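Local coordinates for XRE family transcriptional regulator (PDB 6F8H), which probably acts as the antitoxin partner of the toxin GraT and, through its helix-turn-helix domain, as a DNA-binding transcriptional regulator, at residues A[38-43]-A[59-64]. Residues are numbered along the deposited sequence; the frame is centred on the assembly and turned at random.
Sequences RALGVA and ADMALR
R64 reaches from helix 59-69 to the end of helix 33-40, where its NH1 donates a hydrogen bond to the carbonyl oxygen of L40 (2.9 Å). The approach lies in the carbonyl plane, with a C=O...N angle of 151°, while the oxygen sits slightly tilted from the guanidinium plane. The side chain is extended from CG to NE, and its CD passes 3.5 Å from L40 O. One turn back, D60 OD1 accepts from R64 NE at 2.6 Å, almost in the guanidinium plane and on the syn side of the carboxylate; this salt bridge fixes the rotation of the group while NH1 is engaged by the carbonyl. G41 O lies over one guanidinium face, 3.7 Å from R64 NH1.

The carbonyl belongs to a helix terminus closed by a Schellman motif, in which G41, with positive phi, is the C-prime residue and its N bonds back to R38 O (3.2 Å).

Apolar contacts lie beside the polar ones. CG1 of V42, anti to its carbonyl carbon (chi1 -53°), meets R64 CD at 3.6 Å and M61 CE at 3.8 Å, the valine and arginine side chains running past each other in opposite directions. The M61 chain bends at chi2 and chi3 and crosses L40 at about a right angle, with SD 4.0 Å from L40 CD1. The other leucine branch, CD2, rests on the backbone carbonyl of R64.

Within the helix-turn-helix domain, the contact joins helix 33-40 and the turn leading into helix 44-51 to helix 59-69. V47 of helix 44-51 packs on L40 and V42, and M61 touches T46 and I50. R64 NH1 also hydrogen-bonds S99 OG of the second subunit, tying this junction to the dimer interface.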
loop_
_atom_site.group_PDB
_atom_site.type_symbol
_atom_site.label_atom_id
_atom_site.label_comp_id
_atom_site.label_asym_id
_atom_site.label_seq_id
_atom_site.Cartn_x
_atom_site.Cartn_y
_atom_site.Cartn_z
ATOM N N ARG A 38 -6.646 22.782 0.713
ATOM C CA ARG A 38 -7.043 23.503 1.917
ATOM C C ARG A 38 -7.932 22.635 2.823
ATOM O O ARG A 38 -7.731 22.594 4.043
ATOM C CB ARG A 38 -7.776 24.798 1.575
ATOM C CG ARG A 38 -8.123 25.620 2.834
ATOM C CD ARG A 38 -9.049 26.805 2.565
ATOM N NE ARG A 38 -8.631 27.568 1.385
ATOM C CZ ARG A 38 -9.081 28.783 1.074
ATOM N NH1 ARG A 38 -9.955 29.394 1.875
ATOM N NH2 ARG A 38 -8.651 29.387 -0.030
ATOM N N ALA A 39 -8.901 21.932 2.230
ATOM C CA ALA A 39 -9.806 21.112 3.027
ATOM C C ALA A 39 -9.080 19.892 3.604
ATOM O O ALA A 39 -9.355 19.469 4.733
ATOM C CB ALA A 39 -11.023 20.683 2.193
ATOM N N LEU A 40 -8.146 19.336 2.834
ATOM C CA LEU A 40 -7.307 18.222 3.289
ATOM C C LEU A 40 -6.319 18.595 4.388
ATOM O O LEU A 40 -5.801 17.719 5.088
ATOM C CB LEU A 40 -6.522 17.632 2.118
ATOM C CG LEU A 40 -7.318 16.870 1.052
ATOM C CD1 LEU A 40 -6.406 16.390 -0.098
ATOM C CD2 LEU A 40 -8.044 15.701 1.696
ATOM N N GLY A 41 -6.044 19.889 4.531
ATOM C CA GLY A 41 -5.003 20.351 5.437
ATOM C C GLY A 41 -3.601 19.993 4.948
ATOM O O GLY A 41 -2.712 19.761 5.753
ATOM N N VAL A 42 -3.415 19.914 3.632
ATOM C CA VAL A 42 -2.103 19.637 3.037
ATOM C C VAL A 42 -1.720 20.734 2.049
ATOM O O VAL A 42 -2.515 21.619 1.740
ATOM C CB VAL A 42 -2.047 18.262 2.281
ATOM C CG1 VAL A 42 -2.525 17.128 3.171
ATOM C CG2 VAL A 42 -2.861 18.310 0.971
ATOM N N ALA A 43 -0.492 20.655 1.552
ATOM C CA ALA A 43 0.027 21.627 0.596
ATOM C C ALA A 43 -0.523 21.329 -0.789
ATOM O O ALA A 43 -0.686 20.175 -1.146
ATOM C CB ALA A 43 1.562 21.596 0.583
ATOM N N ALA A 59 -0.740 6.642 3.913
ATOM C CA ALA A 59 -1.744 6.335 4.929
ATOM C C ALA A 59 -2.335 7.630 5.510
ATOM O O ALA A 59 -3.551 7.744 5.693
ATOM C CB ALA A 59 -1.148 5.466 6.026
ATOM N N ASP A 60 -1.476 8.612 5.765
ATOM C CA ASP A 60 -1.929 9.930 6.226
ATOM C C ASP A 60 -2.898 10.567 5.226
ATOM O O ASP A 60 -3.962 11.072 5.597
ATOM C CB ASP A 60 -0.717 10.855 6.461
ATOM C CG ASP A 60 -1.105 12.184 7.114
ATOM O OD1 ASP A 60 -1.418 13.154 6.392
ATOM O OD2 ASP A 60 -1.089 12.264 8.359
ATOM N N MET A 61 -2.533 10.525 3.948
ATOM C CA MET A 61 -3.359 11.137 2.913
ATOM C C MET A 61 -4.709 10.445 2.775
ATOM O O MET A 61 -5.737 11.081 2.592
ATOM C CB MET A 61 -2.625 11.117 1.578
ATOM C CG MET A 61 -3.404 11.739 0.453
ATOM S SD MET A 61 -3.760 13.478 0.768
ATOM C CE MET A 61 -2.104 14.100 0.945
ATOM N N ALA A 62 -4.692 9.133 2.891
ATOM C CA ALA A 62 -5.904 8.345 2.750
ATOM C C ALA A 62 -6.907 8.643 3.880
ATOM O O ALA A 62 -8.106 8.690 3.646
ATOM C CB ALA A 62 -5.564 6.887 2.725
ATOM N N LEU A 63 -6.400 8.832 5.094
ATOM C CA LEU A 63 -7.226 9.249 6.227
ATOM C C LEU A 63 -7.822 10.635 5.999
ATOM O O LEU A 63 -9.023 10.852 6.226
ATOM C CB LEU A 63 -6.401 9.240 7.522
ATOM C CG LEU A 63 -5.971 7.862 8.042
ATOM C CD1 LEU A 63 -5.181 7.969 9.316
ATOM C CD2 LEU A 63 -7.207 7.006 8.259
ATOM N N ARG A 64 -6.978 11.565 5.548
ATOM C CA ARG A 64 -7.416 12.920 5.216
ATOM C C ARG A 64 -8.492 12.896 4.135
ATOM O O ARG A 64 -9.520 13.566 4.259
ATOM C CB ARG A 64 -6.214 13.784 4.775
ATOM C CG ARG A 64 -5.209 14.002 5.926
ATOM C CD ARG A 64 -3.978 14.829 5.565
ATOM N NE ARG A 64 -3.158 15.063 6.760
ATOM C CZ ARG A 64 -3.370 16.049 7.632
ATOM N NH1 ARG A 64 -4.345 16.920 7.429
ATOM N NH2 ARG A 64 -2.597 16.173 8.698
#